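Local coordinates for protein putative acyl-CoA thioester hydrolase YbhC (Escherichia coli K-12, PDB 3GRH) that is a putative acyl-CoA thioesterase of the outer membrane, a lipoprotein of the pectinesterase family that neither binds pectin nor has pectinesterase activity, at residues A[105-110]-A[129-134]. Residues are numbered along the deposited sequence; the frame is centred on the assembly and turned at random.
Sequences NKRQYI and GITLYG
I110 packs against both I130 and L132 on the buried face of two parallel strands, 108-112 and 130-134. Its CG2, anti to the backbone N, meets L132 CD1 at 3.5 Å, while CD1, at the end of the other branch, lies 3.9 Å from I130 CG2. Helix 92-100 closes over this apolar patch through A95, V96 and A99. The backbones are joined by four hydrogen bonds: Q108 N to G129 O, T131 N to Q108 O, I110 N to T131 O and Y133 N to I110 O; that from T131 N to Q108 O, at 2.8 Å, is almost straight (N-H...O 175°). The pair belongs to one parallel sheet of the right-handed beta-helix of the pectinesterase family, in which successive coils stack strand on strand; strands 77-79 and 204-206 continue it on either side. On the other face Y109 and T131 run alongside each other, with Y109 CD1 3.5 Å from T131 CB; the edge of the Y133 ring reaches Y109 CB. R107 crosses T131 nearly perpendicular to it. Extended to CD and then bent at chi3 (-67°), it sets NH1 2.9 Å from T131 OG1, with the hydroxyl 29° out of the guanidinium plane, and lays one guanidinium face over G129 CA. NH2 bonds G202 O, and Q204 OE1 is a second partner of T131 OG1. A leucine in place of R107 would probably cost T131 OG1 its arginine donor and G202 O the bond from NH2. Ahead of the strands, N105 and K106 are exposed and water takes over from direct contact: one molecule links N105 O to G129 N, and another joins K106 O, G129 O and Q108 NE2, which also bonds A99 O of helix 92-100.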
loop_
_atom_site.group_PDB
_atom_site.type_symbol
_atom_site.label_atom_id
_atom_site.label_comp_id
_atom_site.label_asym_id
_atom_site.label_seq_id
_atom_site.Cartn_x
_atom_site.Cartn_y
_atom_site.Cartn_z
ATOM N N ASN A 105 18.754 -9.126 16.770
ATOM C CA ASN A 105 17.694 -9.966 16.154
ATOM C C ASN A 105 16.352 -9.797 16.857
ATOM O O ASN A 105 15.268 -10.166 16.306
ATOM C CB ASN A 105 18.061 -11.467 16.258
ATOM C CG ASN A 105 19.213 -11.861 15.389
ATOM O OD1 ASN A 105 19.517 -11.211 14.386
ATOM N ND2 ASN A 105 19.868 -12.964 15.759
ATOM N N LYS A 106 16.380 -9.200 18.039
ATOM C CA LYS A 106 15.180 -9.011 18.806
ATOM C C LYS A 106 14.419 -7.819 18.294
ATOM O O LYS A 106 14.987 -6.807 17.891
ATOM C CB LYS A 106 15.489 -8.848 20.289
ATOM C CG LYS A 106 15.472 -10.184 21.032
ATOM C CD LYS A 106 15.413 -10.024 22.583
ATOM C CE LYS A 106 14.408 -8.903 23.061
ATOM N NZ LYS A 106 13.017 -9.511 23.276
ATOM N N ARG A 107 13.098 -7.948 18.341
ATOM C CA ARG A 107 12.225 -6.834 17.955
ATOM C C ARG A 107 12.355 -5.651 18.905
ATOM O O ARG A 107 12.427 -5.838 20.164
ATOM C CB ARG A 107 10.758 -7.290 17.946
ATOM C CG ARG A 107 9.841 -6.246 17.631
ATOM C CD ARG A 107 8.410 -6.719 17.381
ATOM N NE ARG A 107 8.343 -7.510 16.180
ATOM C CZ ARG A 107 8.355 -6.999 14.934
ATOM N NH1 ARG A 107 8.430 -5.709 14.723
ATOM N NH2 ARG A 107 8.390 -7.820 13.923
ATOM N N GLN A 108 12.411 -4.431 18.342
ATOM C CA GLN A 108 12.474 -3.210 19.126
ATOM C C GLN A 108 11.281 -2.381 18.917
ATOM O O GLN A 108 10.760 -2.364 17.811
ATOM C CB GLN A 108 13.693 -2.418 18.790
ATOM C CG GLN A 108 14.856 -3.247 19.050
ATOM C CD GLN A 108 16.077 -2.547 18.822
ATOM O OE1 GLN A 108 16.551 -1.826 19.694
ATOM N NE2 GLN A 108 16.663 -2.783 17.674
ATOM N N TYR A 109 10.830 -1.748 19.992
ATOM C CA TYR A 109 9.606 -0.987 20.022
ATOM C C TYR A 109 9.887 0.478 20.282
ATOM O O TYR A 109 10.571 0.804 21.248
ATOM C CB TYR A 109 8.723 -1.513 21.140
ATOM C CG TYR A 109 8.226 -2.907 20.895
ATOM C CD1 TYR A 109 7.022 -3.109 20.299
ATOM C CD2 TYR A 109 8.955 -4.003 21.343
ATOM C CE1 TYR A 109 6.567 -4.370 20.069
ATOM C CE2 TYR A 109 8.466 -5.306 21.131
ATOM C CZ TYR A 109 7.281 -5.432 20.452
ATOM O OH TYR A 109 6.668 -6.653 20.203
ATOM N N ILE A 110 9.352 1.330 19.405
ATOM C CA ILE A 110 9.533 2.760 19.461
ATOM C C ILE A 110 8.169 3.367 19.623
ATOM O O ILE A 110 7.317 3.259 18.755
ATOM C CB ILE A 110 10.198 3.314 18.193
ATOM C CG1 ILE A 110 11.549 2.695 18.012
ATOM C CG2 ILE A 110 10.315 4.874 18.308
ATOM C CD1 ILE A 110 12.190 2.909 16.599
ATOM N N GLY A 129 13.210 -6.904 13.635
ATOM C CA GLY A 129 12.021 -6.082 13.341
ATOM C C GLY A 129 11.923 -4.822 14.184
ATOM O O GLY A 129 12.380 -4.750 15.283
ATOM N N ILE A 130 11.374 -3.780 13.583
ATOM C CA ILE A 130 11.082 -2.562 14.284
ATOM C C ILE A 130 9.577 -2.372 14.368
ATOM O O ILE A 130 8.893 -2.515 13.346
ATOM C CB ILE A 130 11.645 -1.366 13.535
ATOM C CG1 ILE A 130 13.155 -1.469 13.477
ATOM C CG2 ILE A 130 11.268 -0.045 14.279
ATOM C CD1 ILE A 130 13.798 -1.192 14.772
ATOM N N THR A 131 9.080 -2.079 15.579
ATOM C CA THR A 131 7.655 -1.678 15.786
ATOM C C THR A 131 7.598 -0.237 16.149
ATOM O O THR A 131 8.219 0.182 17.084
ATOM C CB THR A 131 6.993 -2.518 16.847
ATOM O OG1 THR A 131 7.038 -3.906 16.452
ATOM C CG2 THR A 131 5.538 -2.093 17.047
ATOM N N LEU A 132 6.855 0.558 15.397
ATOM C CA LEU A 132 6.677 1.986 15.682
ATOM C C LEU A 132 5.196 2.222 15.922
ATOM O O LEU A 132 4.379 1.838 15.087
ATOM C CB LEU A 132 7.161 2.804 14.485
ATOM C CG LEU A 132 7.083 4.290 14.594
ATOM C CD1 LEU A 132 8.099 4.814 15.586
ATOM C CD2 LEU A 132 7.295 4.900 13.220
ATOM N N TYR A 133 4.853 2.826 17.048
ATOM C CA TYR A 133 3.477 2.985 17.401
ATOM C C TYR A 133 3.217 4.285 18.079
ATOM O O TYR A 133 4.066 4.772 18.837
ATOM C CB TYR A 133 3.035 1.837 18.270
ATOM C CG TYR A 133 3.655 1.690 19.627
ATOM C CD1 TYR A 133 3.028 2.153 20.778
ATOM C CD2 TYR A 133 4.873 1.027 19.770
ATOM C CE1 TYR A 133 3.612 1.979 21.981
ATOM C CE2 TYR A 133 5.462 0.900 20.969
ATOM C CZ TYR A 133 4.811 1.322 22.073
ATOM O OH TYR A 133 5.350 1.182 23.324
ATOM N N GLY A 134 2.058 4.827 17.769
ATOM C CA GLY A 134 1.596 6.034 18.436
ATOM C C GLY A 134 0.959 5.761 19.728
ATOM O O GLY A 134 0.315 4.700 19.902
HETATM O O HOH W 1 12.886 -9.224 15.284
HETATM O O HOH W 2 15.225 -4.936 15.991
#